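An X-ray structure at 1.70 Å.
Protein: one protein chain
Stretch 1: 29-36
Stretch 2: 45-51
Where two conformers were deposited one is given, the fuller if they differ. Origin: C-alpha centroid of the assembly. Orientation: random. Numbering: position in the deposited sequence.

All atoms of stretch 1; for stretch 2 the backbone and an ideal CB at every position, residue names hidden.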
# COMPACT_ATOMS: atom_id res chain seq x y z
N ASN A 29 19.41 -11.07 37.62
CA ASN A 29 19.58 -12.47 38.01
C ASN A 29 18.23 -13.20 37.91
O ASN A 29 17.79 -13.87 38.83
CB ASN A 29 20.15 -12.59 39.44
CG ASN A 29 20.54 -14.02 39.78
OD1 ASN A 29 20.87 -14.82 38.90
ND2 ASN A 29 20.50 -14.43 41.05
N ALA A 30 17.57 -13.07 36.78
CA ALA A 30 16.26 -13.70 36.62
C ALA A 30 16.07 -14.01 35.16
O ALA A 30 16.32 -13.15 34.30
CB ALA A 30 15.17 -12.74 37.11
N ASP A 31 15.60 -15.21 34.86
CA ASP A 31 15.39 -15.62 33.50
C ASP A 31 14.14 -15.02 32.83
O ASP A 31 14.03 -15.07 31.61
CB ASP A 31 15.22 -17.13 33.43
CG ASP A 31 16.49 -17.88 33.78
OD1 ASP A 31 17.60 -17.30 33.62
OD2 ASP A 31 16.38 -19.04 34.22
N SER A 32 13.20 -14.46 33.61
CA SER A 32 12.00 -13.89 32.99
C SER A 32 11.36 -12.91 33.93
O SER A 32 11.71 -12.88 35.12
CB SER A 32 10.97 -14.99 32.69
OG SER A 32 10.43 -15.50 33.91
N ILE A 33 10.45 -12.09 33.39
CA ILE A 33 9.62 -11.15 34.17
C ILE A 33 8.21 -11.31 33.67
O ILE A 33 8.00 -11.78 32.55
CB ILE A 33 10.03 -9.68 34.03
CG1 ILE A 33 9.87 -9.24 32.54
CG2 ILE A 33 11.52 -9.51 34.53
CD1 ILE A 33 10.27 -7.76 32.41
N THR A 34 7.22 -10.92 34.48
CA THR A 34 5.83 -11.00 34.11
C THR A 34 5.21 -9.63 34.24
O THR A 34 5.30 -9.01 35.28
CB THR A 34 5.10 -11.98 35.00
OG1 THR A 34 5.72 -13.24 34.84
CG2 THR A 34 3.61 -12.15 34.60
N LEU A 35 4.58 -9.17 33.16
CA LEU A 35 3.91 -7.86 33.17
C LEU A 35 2.46 -8.16 33.47
O LEU A 35 1.90 -9.12 32.85
CB LEU A 35 4.01 -7.26 31.78
CG LEU A 35 5.31 -6.38 31.59
CD1 LEU A 35 6.59 -7.23 31.80
CD2 LEU A 35 5.22 -5.77 30.16
N ASN A 36 1.84 -7.39 34.38
CA ASN A 36 0.43 -7.59 34.67
C ASN A 36 -0.29 -6.33 34.25
O ASN A 36 0.13 -5.22 34.58
CB ASN A 36 0.22 -7.88 36.17
CG ASN A 36 -1.24 -8.02 36.48
OD1 ASN A 36 -1.92 -6.98 36.71
ND2 ASN A 36 -1.85 -9.25 36.38
N UNK A 45 -1.87 -11.01 31.39
CA UNK A 45 -0.45 -11.00 31.72
C UNK A 45 0.38 -11.53 30.55
O UNK A 45 -0.14 -12.15 29.62
CB UNK A 45 -0.19 -11.83 32.98
N UNK A 46 1.69 -11.21 30.59
CA UNK A 46 2.61 -11.69 29.55
C UNK A 46 3.94 -11.97 30.22
O UNK A 46 4.40 -11.16 31.05
CB UNK A 46 2.77 -10.68 28.41
N UNK A 47 4.57 -13.11 29.88
CA UNK A 47 5.88 -13.42 30.47
C UNK A 47 6.94 -13.16 29.42
O UNK A 47 6.80 -13.62 28.30
CB UNK A 47 5.95 -14.86 30.97
N UNK A 48 7.99 -12.39 29.78
CA UNK A 48 9.05 -12.02 28.83
C UNK A 48 10.32 -12.70 29.30
O UNK A 48 10.68 -12.59 30.48
CB UNK A 48 9.23 -10.50 28.73
N UNK A 49 11.01 -13.41 28.40
CA UNK A 49 12.22 -14.16 28.75
C UNK A 49 13.49 -13.41 28.41
O UNK A 49 13.56 -12.79 27.36
CB UNK A 49 12.23 -15.51 28.04
N UNK A 50 14.49 -13.51 29.28
CA UNK A 50 15.74 -12.83 29.10
C UNK A 50 16.49 -13.30 27.84
O UNK A 50 16.65 -14.51 27.62
CB UNK A 50 16.61 -13.03 30.34
N UNK A 51 16.95 -12.36 27.05
CA UNK A 51 17.69 -12.68 25.82
C UNK A 51 19.08 -12.06 26.03
O UNK A 51 19.21 -10.85 26.02
CB UNK A 51 17.00 -12.15 24.56

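The two segments run antiparallel, and the backbone alone fixes the register: 46 and 48 each pair with stretch 1 through two hydrogen bonds; because the strand is extended, successive side chains alternate between the two faces.

Position 45 has extended angles (-132/161), and its CB shares a face with S32, T34 and N36, lying 4.1 Å from T34 CG2. Stretch 1 offers no charge there, so a polar, beta-branched or long flexible side chain would all suit. The residue is E45; its chain lies alongside the threonine, with OE1 3.9 Å from T34 CG2, a contact without a hydrogen bond.

At position 46 CB turns to the face carrying I33 and L35. The backbone is fully engaged, L35 N donating to the carbonyl O of 46 (2.9 Å) and N of 46 donating to L35 O (3.1 Å). Any apolar residue is plausible. A46 is a modest choice: A46 CB comes no closer to stretch 1 than 4.7 Å, at L35 O.

Position 47 returns to the first face, its CB 4.2 Å from T34 OG1 and 5.3 Å from S32 CB. A hydroxyl facing a hydroxyl would be apt, and the extended backbone favours beta-branching; serine, threonine or valine could fit. T47, with chi1 m, hydrogen-bonds through OG1 to T34 OG1 (3.2 Å), either being able to donate, while its CG2 packs 3.9 Å from S32 CB.

Position 48 points between I33 and L35, its CB 4.1 Å from I33 CG1 and 5.2 Å from L35 CD1. This apolar surface calls for leucine, isoleucine, valine or methionine. L48 exploits both neighbours: its CB lies 4.0 Å from I33 CG1, and its CD1 reaches 3.8 Å from L35 CD1. L48 N donates to I33 O (2.8 Å) and I33 N to L48 O (3.0 Å).

Position 49 lies opposite S32 on the polar face, CB 4.8 Å from S32 CB, with room for a small or medium polar side chain. N49 curls its end back, ND2 standing 3.5 Å from S32 CB in van der Waals contact.

Position 50 directs its CB toward stretch 1, near the carbonyls of A30 and D31, yet a long side chain can leave this spot. Aromatic or extended residues would suit. Y50 leads its ring away, leaving Y50 CB 4.0 Å from A30 O. Y50 N donates almost linearly to D31 O (2.8 Å). A water donates to Y50 O (2.8 Å) and weakly to D31 O (3.4 Å).

Position 51 points away from stretch 1, which sets no preference, so many residues would do; N51 makes its side-chain hydrogen bonds elsewhere in the structure.

Stretch 2, residues 45-51: EATLNYN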
# COMPACT_ATOMS: atom_id res chain seq x y z
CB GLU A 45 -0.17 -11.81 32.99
CG GLU A 45 -0.33 -13.30 32.87
CD GLU A 45 0.21 -14.00 34.11
OE1 GLU A 45 1.03 -14.94 33.98
OE2 GLU A 45 -0.21 -13.61 35.21
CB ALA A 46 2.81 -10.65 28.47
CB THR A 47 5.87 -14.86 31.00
OG1 THR A 47 5.03 -14.80 32.16
CG2 THR A 47 7.27 -15.35 31.45
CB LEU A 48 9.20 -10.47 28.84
CG LEU A 48 7.87 -9.70 28.69
CD1 LEU A 48 8.23 -8.26 28.56
CD2 LEU A 48 7.05 -10.19 27.43
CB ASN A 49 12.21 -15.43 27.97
CG ASN A 49 11.06 -16.29 28.45
OD1 ASN A 49 10.12 -16.51 27.70
ND2 ASN A 49 11.06 -16.77 29.68
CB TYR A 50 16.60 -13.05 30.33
CG TYR A 50 17.82 -12.16 30.32
CD1 TYR A 50 17.71 -10.78 30.46
CD2 TYR A 50 19.10 -12.70 30.17
CE1 TYR A 50 18.83 -9.95 30.45
CE2 TYR A 50 20.23 -11.89 30.18
CZ TYR A 50 20.10 -10.53 30.32
OH TYR A 50 21.24 -9.77 30.30
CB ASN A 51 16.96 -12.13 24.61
CG ASN A 51 17.75 -12.30 23.29
OD1 ASN A 51 18.91 -12.71 23.30
ND2 ASN A 51 17.23 -11.92 22.14
O HOH W 1 15.74 -16.64 29.14
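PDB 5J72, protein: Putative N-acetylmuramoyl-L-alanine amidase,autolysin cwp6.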